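Local structure of tryptophanyl-tRNA synthetase (Cryptosporidium parvum Iowa II, 3HV0) at the tryptophan site. The protein is a class I aminoacyl-tRNA synthetase that joins L-tryptophan to tRNA(Trp) at the expense of ATP, seen here as its C-terminal catalytic part. Sequence-based numbering; all coordinates share one arbitrary frame.

The tryptophan site. Residues 78-82, 113, 115, 118-119, 201, 224-226, 230, 234. With TRP (tryptophan), chain B.
This is the amino-acid pocket of the synthetase, holding the substrate L-tryptophan with most of its surface buried. The indole nitrogen is read by Tyr78. TRP NE1 donates to the phenol oxygen Tyr78 OH at 3.1 Å, nearly straight (163° at H) and in the indole plane. The one hydroxyl hydrogen of Tyr78 can serve either of two acceptors or be shared. The backbone oxygen Gln201 O, 2.5 Å from Tyr78 OH, is better placed, on a carbonyl lone pair. Tyr78 OH lies 3.0 Å from Gln113 OE1, above the amide plane. These partners fix the phenol and probably leave its oxygen as an acceptor for the indole N-H. The Tyr78 ring stands almost upright to the TRP rings (81°), with the indole edge under its face near the rim.

The amino group, probably charged, faces both carboxylate oxygens of Glu118. TRP N donates to Glu118 OE1 at 2.5 Å, on the syn lone pair, and lies 3.0 Å from Glu118 OE2. Thr115 OG1 takes the anti lone pair of OE1 and so positions the carboxylate. Glu118 reaches in with an extended chain, CG anti to the backbone N (chi1 171°). Water 1 joins TRP N to Glu118 OE2 and to Gln230 OE1. Gln201 NE2 is 3.0 Å from TRP N, but both are donors as built; the amide may be turned over. The carboxylate forms a long salt bridge, Lys119 NZ to TRP O at 3.4 Å.

Apolar contacts sandwich the indole. Gly80 CA lies over the five-membered ring of TRP, 3.4 Å from the centroid. Gln201 CD packs on the other face. Phe234 CZ leans over the rim at CZ2 from that side. His226 CB meets the edge at CZ3, Thr115 CG2 that at CD1.

The pocket belongs to the Rossmann-type catalytic domain. Strand 76-81 runs along the indole. Helices 116-122 and 192-202 supply Glu118 and Gln201. Strand 222-227 and helix 231-240 line the benzo side; 3-10 helix 228-230 brings Gln230, bent at chi2, to the alpha carbon and carboxylate.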
# COMPACT_ATOMS: atom_id res chain seq x y z
N TYR A 78 15.79 9.83 -10.08
CA TYR A 78 14.55 9.06 -10.02
C TYR A 78 13.59 9.60 -11.08
O TYR A 78 13.25 10.79 -11.11
CB TYR A 78 13.92 9.13 -8.63
CG TYR A 78 12.43 8.82 -8.52
CD1 TYR A 78 11.86 7.74 -9.18
CD2 TYR A 78 11.62 9.57 -7.69
CE1 TYR A 78 10.52 7.45 -9.03
CE2 TYR A 78 10.27 9.29 -7.55
CZ TYR A 78 9.72 8.23 -8.22
OH TYR A 78 8.35 7.97 -8.08
N THR A 79 13.19 8.72 -11.98
CA THR A 79 12.17 9.05 -12.96
C THR A 79 11.21 7.88 -13.07
O THR A 79 11.43 6.87 -12.46
CB THR A 79 12.79 9.43 -14.28
OG1 THR A 79 11.89 10.30 -14.95
CG2 THR A 79 13.06 8.23 -15.14
N GLY A 80 10.13 8.04 -13.82
CA GLY A 80 9.10 6.98 -13.90
C GLY A 80 8.26 6.98 -15.15
O GLY A 80 8.45 7.81 -16.02
N ARG A 81 7.36 5.99 -15.22
CA ARG A 81 6.53 5.74 -16.38
C ARG A 81 5.22 5.00 -15.95
O ARG A 81 5.25 4.08 -15.17
CB ARG A 81 7.36 4.96 -17.39
CG ARG A 81 6.61 4.08 -18.37
CD ARG A 81 5.73 4.85 -19.35
NE ARG A 81 4.99 3.96 -20.22
CZ ARG A 81 4.03 4.34 -21.06
NH1 ARG A 81 3.68 5.61 -21.14
NH2 ARG A 81 3.40 3.43 -21.80
N GLY A 82 4.08 5.44 -16.46
CA GLY A 82 2.81 4.78 -16.20
C GLY A 82 2.40 3.91 -17.38
O GLY A 82 2.05 4.45 -18.41
N GLN A 113 10.53 3.82 -11.77
CA GLN A 113 9.31 3.21 -11.25
C GLN A 113 8.25 2.98 -12.34
O GLN A 113 7.79 3.94 -12.98
CB GLN A 113 8.71 4.08 -10.14
CG GLN A 113 7.38 3.58 -9.60
CD GLN A 113 6.75 4.53 -8.56
OE1 GLN A 113 6.58 5.71 -8.82
NE2 GLN A 113 6.42 4.00 -7.38
N THR A 115 4.58 2.28 -12.82
CA THR A 115 3.44 2.39 -11.94
C THR A 115 2.25 1.55 -12.38
O THR A 115 1.17 2.09 -12.66
CB THR A 115 3.00 3.88 -11.75
OG1 THR A 115 2.42 4.42 -12.95
CG2 THR A 115 4.17 4.71 -11.36
N GLU A 118 -0.92 2.44 -10.37
CA GLU A 118 -1.57 3.73 -10.66
C GLU A 118 -2.61 3.63 -11.77
O GLU A 118 -3.71 4.15 -11.65
CB GLU A 118 -0.50 4.79 -11.03
CG GLU A 118 -1.04 6.13 -11.57
CD GLU A 118 0.07 7.07 -12.11
OE1 GLU A 118 1.24 6.61 -12.32
OE2 GLU A 118 -0.25 8.28 -12.34
N LYS A 119 -2.24 2.99 -12.87
CA LYS A 119 -3.00 3.04 -14.13
C LYS A 119 -4.14 2.08 -14.08
O LYS A 119 -5.21 2.34 -14.64
CB LYS A 119 -2.08 2.75 -15.32
CG LYS A 119 -0.93 3.77 -15.47
CD LYS A 119 -1.53 5.18 -15.65
CE LYS A 119 -0.50 6.25 -15.94
NZ LYS A 119 -1.17 7.53 -16.35
N GLN A 201 4.16 7.16 -5.35
CA GLN A 201 5.04 7.85 -6.29
C GLN A 201 6.05 8.73 -5.62
O GLN A 201 7.12 8.97 -6.15
CB GLN A 201 4.25 8.71 -7.24
CG GLN A 201 5.13 9.37 -8.28
CD GLN A 201 4.46 9.61 -9.57
OE1 GLN A 201 4.79 10.55 -10.26
NE2 GLN A 201 3.51 8.78 -9.92
N VAL A 224 14.95 14.48 -9.52
CA VAL A 224 13.79 13.89 -10.20
C VAL A 224 13.45 14.66 -11.47
O VAL A 224 12.85 15.75 -11.40
CB VAL A 224 12.60 13.93 -9.27
CG1 VAL A 224 11.35 13.19 -9.92
CG2 VAL A 224 12.99 13.35 -7.91
N PRO A 225 13.86 14.12 -12.63
CA PRO A 225 13.40 14.58 -13.95
C PRO A 225 11.96 14.20 -14.21
O PRO A 225 11.59 13.05 -14.04
CB PRO A 225 14.31 13.83 -14.92
CG PRO A 225 15.55 13.57 -14.16
CD PRO A 225 15.08 13.30 -12.75
N HIS A 226 11.14 15.15 -14.63
CA HIS A 226 9.74 14.81 -14.95
C HIS A 226 9.06 15.83 -15.87
O HIS A 226 9.45 16.99 -15.95
CB HIS A 226 8.93 14.58 -13.66
CG HIS A 226 8.86 15.78 -12.75
ND1 HIS A 226 7.93 16.78 -12.91
CD2 HIS A 226 9.54 16.08 -11.61
CE1 HIS A 226 8.08 17.68 -11.94
NE2 HIS A 226 9.04 17.27 -11.14
N GLN A 230 3.76 16.31 -13.67
CA GLN A 230 3.97 15.43 -12.51
C GLN A 230 4.35 16.21 -11.24
O GLN A 230 4.32 15.64 -10.14
CB GLN A 230 5.05 14.39 -12.81
CG GLN A 230 4.72 13.52 -13.99
CD GLN A 230 3.50 12.63 -13.76
OE1 GLN A 230 3.38 11.97 -12.72
NE2 GLN A 230 2.63 12.58 -14.73
N PHE A 234 5.66 15.87 -6.24
CA PHE A 234 6.95 16.25 -5.67
C PHE A 234 6.90 17.62 -4.98
O PHE A 234 7.81 18.00 -4.23
CB PHE A 234 8.04 16.17 -6.76
CG PHE A 234 8.08 14.83 -7.44
CD1 PHE A 234 8.37 13.69 -6.71
CD2 PHE A 234 7.77 14.69 -8.80
CE1 PHE A 234 8.37 12.44 -7.31
CE2 PHE A 234 7.80 13.46 -9.40
CZ PHE A 234 8.09 12.33 -8.66
N TRP B . 2.73 8.55 -12.83
CA TRP B . 3.74 8.90 -13.87
C TRP B . 3.09 8.92 -15.24
O TRP B . 2.02 8.31 -15.43
CB TRP B . 4.95 7.95 -13.85
CG TRP B . 6.00 8.31 -12.82
CD1 TRP B . 6.24 7.67 -11.63
CD2 TRP B . 6.96 9.37 -12.90
NE1 TRP B . 7.28 8.27 -10.97
CE2 TRP B . 7.73 9.32 -11.72
CE3 TRP B . 7.25 10.35 -13.85
CZ2 TRP B . 8.77 10.22 -11.47
CZ3 TRP B . 8.27 11.24 -13.59
CH2 TRP B . 9.02 11.18 -12.40
OXT TRP B . 3.64 9.55 -16.16
O HOH W 1 0.89 10.67 -12.74